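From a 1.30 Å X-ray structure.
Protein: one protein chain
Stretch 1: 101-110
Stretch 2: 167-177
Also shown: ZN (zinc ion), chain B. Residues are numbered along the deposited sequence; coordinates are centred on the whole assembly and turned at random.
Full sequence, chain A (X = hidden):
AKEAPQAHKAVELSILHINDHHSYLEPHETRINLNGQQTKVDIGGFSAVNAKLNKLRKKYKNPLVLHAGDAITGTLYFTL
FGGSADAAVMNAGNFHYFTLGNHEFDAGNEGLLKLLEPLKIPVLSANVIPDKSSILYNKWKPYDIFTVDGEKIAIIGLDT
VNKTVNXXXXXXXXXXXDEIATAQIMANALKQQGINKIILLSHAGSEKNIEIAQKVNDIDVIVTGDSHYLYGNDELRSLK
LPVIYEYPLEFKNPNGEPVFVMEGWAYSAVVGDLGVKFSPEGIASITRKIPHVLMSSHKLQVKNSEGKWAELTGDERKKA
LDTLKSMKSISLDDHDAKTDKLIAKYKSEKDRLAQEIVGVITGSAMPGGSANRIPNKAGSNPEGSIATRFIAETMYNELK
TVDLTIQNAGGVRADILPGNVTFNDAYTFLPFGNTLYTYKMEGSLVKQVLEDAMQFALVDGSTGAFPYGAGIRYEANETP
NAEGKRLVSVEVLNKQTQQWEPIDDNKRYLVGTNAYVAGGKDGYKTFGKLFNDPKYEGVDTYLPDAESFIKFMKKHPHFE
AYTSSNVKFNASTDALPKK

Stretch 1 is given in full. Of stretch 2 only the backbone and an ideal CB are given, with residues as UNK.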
ATOM      1  N   GLY A 101     -12.299 -14.588   7.028  1.00  5.44           N
ATOM      2  CA  GLY A 101     -12.888 -13.302   7.333  1.00  5.70           C
ATOM      3  C   GLY A 101     -12.169 -12.604   8.472  1.00  5.17           C
ATOM      4  O   GLY A 101     -11.018 -12.951   8.820  1.00  6.47           O
ATOM      5  N   ASN A 102     -12.832 -11.600   9.039  1.00  5.17           N
ATOM      6  CA  ASN A 102     -12.260 -10.859  10.151  1.00  5.42           C
ATOM      7  C   ASN A 102     -12.482 -11.570  11.473  1.00  5.40           C
ATOM      8  O   ASN A 102     -11.580 -11.625  12.319  1.00  5.99           O
ATOM      9  CB  ASN A 102     -12.743  -9.397  10.217  1.00  5.98           C
ATOM     10  CG  ASN A 102     -14.256  -9.263  10.229  1.00  4.47           C
ATOM     11  OD1 ASN A 102     -14.935  -9.871   9.421  1.00  5.64           O
ATOM     12  ND2 ASN A 102     -14.781  -8.451  11.126  1.00  7.69           N
ATOM     13  N   HIS A 103     -13.660 -12.147  11.664  1.00  5.05           N
ATOM     14  CA  HIS A 103     -13.965 -12.794  12.938  1.00  4.44           C
ATOM     15  C   HIS A 103     -13.234 -14.114  13.135  1.00  5.40           C
ATOM     16  O   HIS A 103     -13.167 -14.624  14.252  1.00  6.24           O
ATOM     17  CB  HIS A 103     -15.471 -12.964  13.124  1.00  6.26           C
ATOM     18  CG  HIS A 103     -16.171 -11.696  13.479  1.00  5.70           C
ATOM     19  ND1 HIS A 103     -16.739 -10.866  12.543  1.00  7.91           N
ATOM     20  CD2 HIS A 103     -16.399 -11.115  14.680  1.00  6.10           C
ATOM     21  CE1 HIS A 103     -17.294  -9.831  13.149  1.00  4.11           C
ATOM     22  NE2 HIS A 103     -17.090  -9.954  14.448  1.00 10.41           N
ATOM     23  N   GLU A 104     -12.654 -14.659  12.072  1.00  5.26           N
ATOM     24  CA  GLU A 104     -11.819 -15.841  12.211  1.00  6.31           C
ATOM     25  C   GLU A 104     -10.659 -15.611  13.191  1.00  6.24           C
ATOM     26  O   GLU A 104     -10.116 -16.572  13.736  1.00  6.60           O
ATOM     27  CB  GLU A 104     -11.294 -16.296  10.844  1.00  7.12           C
ATOM     28  CG  GLU A 104     -12.140 -17.392  10.177  1.00  7.47           C
ATOM     29  CD  GLU A 104     -13.513 -16.929   9.728  1.00  6.53           C
ATOM     30  OE1 GLU A 104     -13.596 -15.900   9.031  1.00  6.87           O
ATOM     31  OE2 GLU A 104     -14.517 -17.593  10.048  1.00  7.86           O
ATOM     32  N   PHE A 105     -10.299 -14.348  13.430  1.00  5.68           N
ATOM     33  CA  PHE A 105      -9.209 -14.012  14.347  1.00  6.31           C
ATOM     34  C   PHE A 105      -9.671 -13.517  15.732  1.00  7.56           C
ATOM     35  O   PHE A 105      -8.837 -13.090  16.535  1.00  9.09           O
ATOM     36  CB  PHE A 105      -8.272 -12.981  13.697  1.00  7.33           C
ATOM     37  CG  PHE A 105      -7.447 -13.546  12.577  1.00  6.37           C
ATOM     38  CD1 PHE A 105      -6.275 -14.234  12.845  1.00  7.67           C
ATOM     39  CD2 PHE A 105      -7.845 -13.403  11.252  1.00  6.46           C
ATOM     40  CE1 PHE A 105      -5.504 -14.763  11.817  1.00  7.45           C
ATOM     41  CE2 PHE A 105      -7.082 -13.933  10.219  1.00  6.82           C
ATOM     42  CZ  PHE A 105      -5.907 -14.607  10.504  1.00  6.76           C
ATOM     43  N   ASP A 106     -10.975 -13.574  16.018  1.00  6.84           N
ATOM     44  CA  ASP A 106     -11.501 -13.029  17.284  1.00  8.94           C
ATOM     45  C   ASP A 106     -10.907 -13.661  18.547  1.00  9.84           C
ATOM     46  O   ASP A 106     -10.815 -12.994  19.581  1.00 11.33           O
ATOM     47  CB  ASP A 106     -13.022 -13.163  17.349  1.00  9.11           C
ATOM     48  CG  ASP A 106     -13.750 -12.069  16.583  1.00  8.02           C
ATOM     49  OD1 ASP A 106     -13.093 -11.272  15.856  1.00  9.12           O
ATOM     50  OD2 ASP A 106     -14.992 -12.023  16.705  1.00  8.16           O
ATOM     51  N   ALA A 107     -10.537 -14.935  18.468  1.00  8.13           N
ATOM     52  CA  ALA A 107      -9.929 -15.640  19.596  1.00  7.90           C
ATOM     53  C   ALA A 107      -8.440 -15.888  19.340  1.00  9.43           C
ATOM     54  O   ALA A 107      -7.872 -16.883  19.793  1.00  9.05           O
ATOM     55  CB  ALA A 107     -10.684 -16.948  19.884  1.00 10.40           C
ATOM     56  N   GLY A 108      -7.813 -14.979  18.596  1.00  8.84           N
ATOM     57  CA  GLY A 108      -6.389 -15.070  18.335  1.00  8.96           C
ATOM     58  C   GLY A 108      -6.012 -16.155  17.350  1.00  7.61           C
ATOM     59  O   GLY A 108      -6.879 -16.830  16.793  1.00  8.04           O
ATOM     60  N   ASN A 109      -4.716 -16.329  17.121  1.00  7.43           N
ATOM     61  CA  ASN A 109      -4.261 -17.390  16.238  1.00  9.51           C
ATOM     62  C   ASN A 109      -4.685 -18.744  16.785  1.00  8.78           C
ATOM     63  O   ASN A 109      -4.973 -19.680  16.036  1.00  8.12           O
ATOM     64  CB  ASN A 109      -2.742 -17.359  16.092  1.00  9.39           C
ATOM     65  CG  ASN A 109      -2.235 -16.138  15.342  1.00  8.49           C
ATOM     66  OD1 ASN A 109      -2.995 -15.263  14.937  1.00  8.35           O
ATOM     67  ND2 ASN A 109      -0.919 -16.075  15.169  1.00  9.24           N
ATOM     68  N   GLU A 110      -4.680 -18.839  18.113  1.00 10.42           N
ATOM     69  CA  GLU A 110      -5.073 -20.047  18.822  1.00 12.53           C
ATOM     70  C   GLU A 110      -6.507 -20.454  18.468  1.00  9.12           C
ATOM     71  O   GLU A 110      -6.782 -21.615  18.157  1.00  9.81           O
ATOM     72  CB  GLU A 110      -4.937 -19.821  20.333  1.00 13.17           C
ATOM     73  CG  GLU A 110      -3.503 -19.580  20.826  1.00 18.48           C
ATOM     74  CD  GLU A 110      -2.932 -18.202  20.476  1.00 19.68           C
ATOM     75  OE1 GLU A 110      -3.698 -17.252  20.184  1.00 14.49           O
ATOM     76  OE2 GLU A 110      -1.689 -18.072  20.520  1.00 25.75           O
ATOM     77  N   UNK A 167      -9.948  -4.556  14.947  1.00  9.54           N
ATOM     78  CA  UNK A 167     -11.111  -4.991  15.718  1.00 10.70           C
ATOM     79  C   UNK A 167     -11.180  -6.491  16.008  1.00 11.76           C
ATOM     80  O   UNK A 167     -12.098  -6.951  16.695  1.00 12.24           O
ATOM     81  CB  UNK A 167     -12.382  -4.577  14.973  1.00 10.70           C
ATOM     82  N   UNK A 168     -10.226  -7.250  15.478  1.00  9.28           N
ATOM     83  CA  UNK A 168     -10.061  -8.649  15.849  1.00  8.92           C
ATOM     84  C   UNK A 168      -8.693  -8.810  16.497  1.00  8.92           C
ATOM     85  O   UNK A 168      -8.040  -7.815  16.810  1.00 10.33           O
ATOM     86  CB  UNK A 168     -10.210  -9.570  14.636  1.00  8.92           C
ATOM     87  N   UNK A 169      -8.254 -10.051  16.692  1.00  9.24           N
ATOM     88  CA  UNK A 169      -7.041 -10.295  17.478  1.00  8.91           C
ATOM     89  C   UNK A 169      -6.001 -11.182  16.783  1.00  8.42           C
ATOM     90  O   UNK A 169      -5.517 -12.155  17.372  1.00  9.63           O
ATOM     91  CB  UNK A 169      -7.429 -10.937  18.812  1.00  8.91           C
ATOM     92  N   UNK A 170      -5.633 -10.845  15.534  1.00  7.60           N
ATOM     93  CA  UNK A 170      -4.576 -11.661  14.927  1.00  8.19           C
ATOM     94  C   UNK A 170      -3.236 -11.517  15.657  1.00  9.47           C
ATOM     95  O   UNK A 170      -2.915 -10.447  16.179  1.00 10.22           O
ATOM     96  CB  UNK A 170      -4.403 -11.277  13.456  1.00  8.19           C
ATOM     97  N   UNK A 171      -2.461 -12.589  15.683  1.00  9.03           N
ATOM     98  CA  UNK A 171      -1.144 -12.539  16.295  1.00  9.62           C
ATOM     99  C   UNK A 171      -0.166 -11.705  15.481  1.00 10.29           C
ATOM    100  O   UNK A 171      -0.366 -11.484  14.283  1.00  9.59           O
ATOM    101  CB  UNK A 171      -0.595 -13.956  16.474  1.00  9.62           C
ATOM    102  N   UNK A 172       0.909 -11.251  16.117  1.00 11.56           N
ATOM    103  CA  UNK A 172       1.877 -10.374  15.460  1.00 12.59           C
ATOM    104  C   UNK A 172       2.645 -11.072  14.339  1.00 10.68           C
ATOM    105  O   UNK A 172       3.228 -10.413  13.477  1.00 13.29           O
ATOM    106  CB  UNK A 172       2.865  -9.829  16.493  1.00 12.59           C
ATOM    107  N   UNK A 173       2.658 -12.401  14.351  1.00  9.55           N
ATOM    108  CA  UNK A 173       3.374 -13.161  13.330  1.00  8.63           C
ATOM    109  C   UNK A 173       2.541 -13.387  12.067  1.00  8.62           C
ATOM    110  O   UNK A 173       2.953 -14.133  11.177  1.00  8.98           O
ATOM    111  CB  UNK A 173       3.812 -14.510  13.903  1.00  8.63           C
ATOM    112  N   UNK A 174       1.370 -12.760  12.015  1.00  7.16           N
ATOM    113  CA  UNK A 174       0.538 -12.768  10.808  1.00  6.93           C
ATOM    114  C   UNK A 174       0.595 -11.394  10.153  1.00  7.00           C
ATOM    115  O   UNK A 174       0.236 -10.399  10.769  1.00  9.42           O
ATOM    116  CB  UNK A 174      -0.907 -13.150  11.136  1.00  6.93           C
ATOM    117  N   UNK A 175       1.055 -11.345   8.903  1.00  5.85           N
ATOM    118  CA  UNK A 175       1.212 -10.084   8.186  1.00  7.11           C
ATOM    119  C   UNK A 175       0.073  -9.860   7.189  1.00  7.11           C
ATOM    120  O   UNK A 175      -0.356 -10.788   6.495  1.00  7.76           O
ATOM    121  CB  UNK A 175       2.558 -10.056   7.459  1.00  7.11           C
ATOM    122  N   UNK A 176      -0.411  -8.624   7.140  1.00  6.87           N
ATOM    123  CA  UNK A 176      -1.525  -8.252   6.262  1.00  7.04           C
ATOM    124  C   UNK A 176      -1.060  -7.295   5.169  1.00  6.90           C
ATOM    125  O   UNK A 176      -0.221  -6.428   5.413  1.00  8.12           O
ATOM    126  CB  UNK A 176      -2.656  -7.614   7.072  1.00  7.04           C
ATOM    127  N   UNK A 177      -1.636  -7.434   3.977  1.00  5.56           N
ATOM    128  CA  UNK A 177      -1.300  -6.604   2.821  1.00  6.74           C
ATOM    129  C   UNK A 177      -2.544  -5.979   2.187  1.00  6.51           C
ATOM    130  O   UNK A 177      -3.642  -6.553   2.215  1.00  5.10           O
ATOM    131  CB  UNK A 177      -0.548  -7.435   1.780  1.00  6.74           C
TER
HETATM  132 ZN    ZN B1598     -16.710  -9.967   8.404  1.00  5.13          ZN

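Position 167 sends its CA-to-CB bond sideways. No atom of stretch 1 lies within 5.5 Å of the ideal CB. Many side chains would fit. The residue is Ser167. Its side chain stays clear of stretch 1, but its backbone O takes a hydrogen bond from a water that also donates to Asp106 OD1.

Position 168 points toward stretch 1. Its ideal CB sits 3.4 Å from Asn102 O, 3.6 Å from Asp106 OD1 and 4.0 Å from Phe105 CB. The space is tight and rich in acceptors. A small side chain suits it, best of all one with a donor: serine first, with alanine or threonine possible. The residue is Ser168, with chi1 in the t well. Its OG lies 2.8 Å from Asp106 OD1 and 3.1 Å from Asn102 O. Both can accept its single proton, and the geometry does not settle which does.

Position 169 points sideways. Its phi/psi of -128/51 does not demand glycine. The backbone does the main work: the N donates to Phe105 O at 3.1 Å, and the O receives a CA-H...O contact from Gly108 CA at 3.2 Å. The ideal CB is 3.4 Å from Phe105 O and 4.0 Å from Asp106 O. A small or polar side chain would suit. The residue is Ser169. A water 2.6 Å from Ser169 OG joins it to Asp106 O.

Position 170 has phi -65 and psi 147, which proline accepts easily. Its ideal CB lies 3.6 Å from Phe105 CD1, so an apolar side chain is favoured; valine or alanine could also serve. The residue is Pro170. Its CB packs 3.7 Å from Phe105 CD1.

Position 171 points toward stretch 1, yet an ideal CB would lie 2.5 Å from Asn109 ND2. That is a clash, so glycine is the clear choice, although phi/psi of -70/160 would suit other residues. Gly171 fits, and its N donates to Asn109 OD1 at 2.8 Å. It also opens a type I turn, closed by a backbone bond from the N of 174 to Gly171 O.

Position 172 points away, and stretch 1 sets no limit. A long polar residue is acceptable. It is Lys172.

Position 173 points sideways, 5.1 Å from Asn109 ND2 at the ideal CB. An acceptor such as aspartate or asparagine could reach that amide. The residue is Asp173. Asn109 ND2 gives its OD1 a weak hydrogen bond at 3.0 Å, and a water links Asp173 OD2 to the same ND2.

Position 174 begins a strand and points toward Phe105 and Asn109. Valine, isoleucine or leucine would suit. The residue is Val174, with CG1 4.5 Å from Phe105 CZ.

Position 175 is out of reach. It is Lys175.

Position 176 points toward stretch 1 from a distance, so a large apolar side chain is needed to arrive. Phe176 does so, CZ to Phe105 CE2 at 4.4 Å.

Position 177 is out of reach. It is Tyr177.

Stretch 2 (167-177) SSSPGKDVKFY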
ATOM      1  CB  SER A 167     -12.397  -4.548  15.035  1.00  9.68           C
ATOM      2  OG  SER A 167     -12.413  -3.142  14.865  1.00 11.36           O
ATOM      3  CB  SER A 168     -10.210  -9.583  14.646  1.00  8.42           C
ATOM      4  OG  SER A 168     -10.385 -10.928  15.076  1.00  9.57           O
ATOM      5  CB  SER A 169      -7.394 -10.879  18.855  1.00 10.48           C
ATOM      6  OG  SER A 169      -8.259 -10.011  19.562  1.00 13.16           O
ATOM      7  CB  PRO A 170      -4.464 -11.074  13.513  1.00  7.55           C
ATOM      8  CG  PRO A 170      -4.868  -9.667  13.675  1.00  8.49           C
ATOM      9  CD  PRO A 170      -6.008  -9.716  14.664  1.00  8.50           C
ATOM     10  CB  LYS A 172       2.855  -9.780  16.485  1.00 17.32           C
ATOM     11  CG  LYS A 172       3.973 -10.726  16.938  1.00 21.10           C
ATOM     12  CD  LYS A 172       3.430 -11.969  17.619  1.00 23.46           C
ATOM     13  CE  LYS A 172       4.514 -12.741  18.367  1.00 27.30           C
ATOM     14  NZ  LYS A 172       5.553 -13.342  17.476  1.00 28.39           N
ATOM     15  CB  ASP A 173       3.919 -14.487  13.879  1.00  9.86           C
ATOM     16  CG  ASP A 173       2.840 -15.384  14.465  1.00 10.37           C
ATOM     17  OD1 ASP A 173       1.688 -15.360  13.981  1.00 10.62           O
ATOM     18  OD2 ASP A 173       3.158 -16.135  15.418  1.00 12.29           O
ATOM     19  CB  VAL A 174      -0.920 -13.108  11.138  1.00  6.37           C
ATOM     20  CG1 VAL A 174      -1.753 -13.128   9.854  1.00  8.14           C
ATOM     21  CG2 VAL A 174      -0.985 -14.453  11.843  1.00  9.61           C
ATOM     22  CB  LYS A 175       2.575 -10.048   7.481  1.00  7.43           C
ATOM     23  CG  LYS A 175       3.748  -9.539   8.343  1.00 13.02           C
ATOM     24  CD  LYS A 175       3.907 -10.298   9.648  1.00 13.81           C
ATOM     25  CE  LYS A 175       5.152  -9.839  10.416  1.00 13.06           C
ATOM     26  NZ  LYS A 175       6.438 -10.278   9.774  1.00 13.49           N
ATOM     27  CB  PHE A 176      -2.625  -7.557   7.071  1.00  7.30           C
ATOM     28  CG  PHE A 176      -3.385  -8.476   7.995  1.00  7.11           C
ATOM     29  CD1 PHE A 176      -2.830  -8.909   9.197  1.00  8.39           C
ATOM     30  CD2 PHE A 176      -4.667  -8.905   7.664  1.00  7.75           C
ATOM     31  CE1 PHE A 176      -3.543  -9.757  10.043  1.00  8.53           C
ATOM     32  CE2 PHE A 176      -5.377  -9.753   8.510  1.00  8.08           C
ATOM     33  CZ  PHE A 176      -4.809 -10.176   9.698  1.00  8.21           C
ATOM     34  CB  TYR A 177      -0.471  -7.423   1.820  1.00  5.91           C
ATOM     35  CG  TYR A 177       0.850  -7.801   2.450  1.00  6.84           C
ATOM     36  CD1 TYR A 177       1.936  -6.931   2.403  1.00  7.16           C
ATOM     37  CD2 TYR A 177       0.995  -8.985   3.168  1.00  7.44           C
ATOM     38  CE1 TYR A 177       3.139  -7.250   3.019  1.00  8.48           C
ATOM     39  CE2 TYR A 177       2.192  -9.312   3.785  1.00  8.59           C
ATOM     40  CZ  TYR A 177       3.257  -8.443   3.711  1.00  7.19           C
ATOM     41  OH  TYR A 177       4.443  -8.766   4.348  1.00  9.46           O
TER
HETATM   42  O   HOH W   1     -13.975  -8.655  15.354  1.00 11.94           O
HETATM   43  O   HOH W   2     -10.829 -10.108  19.040  1.00 16.83           O
HETATM   44  O   HOH W   3       1.235 -17.915  16.155  1.00 11.18           O
HETATM   45  O   HOH W   4     -18.526  -9.344   8.985  1.00  5.46           O
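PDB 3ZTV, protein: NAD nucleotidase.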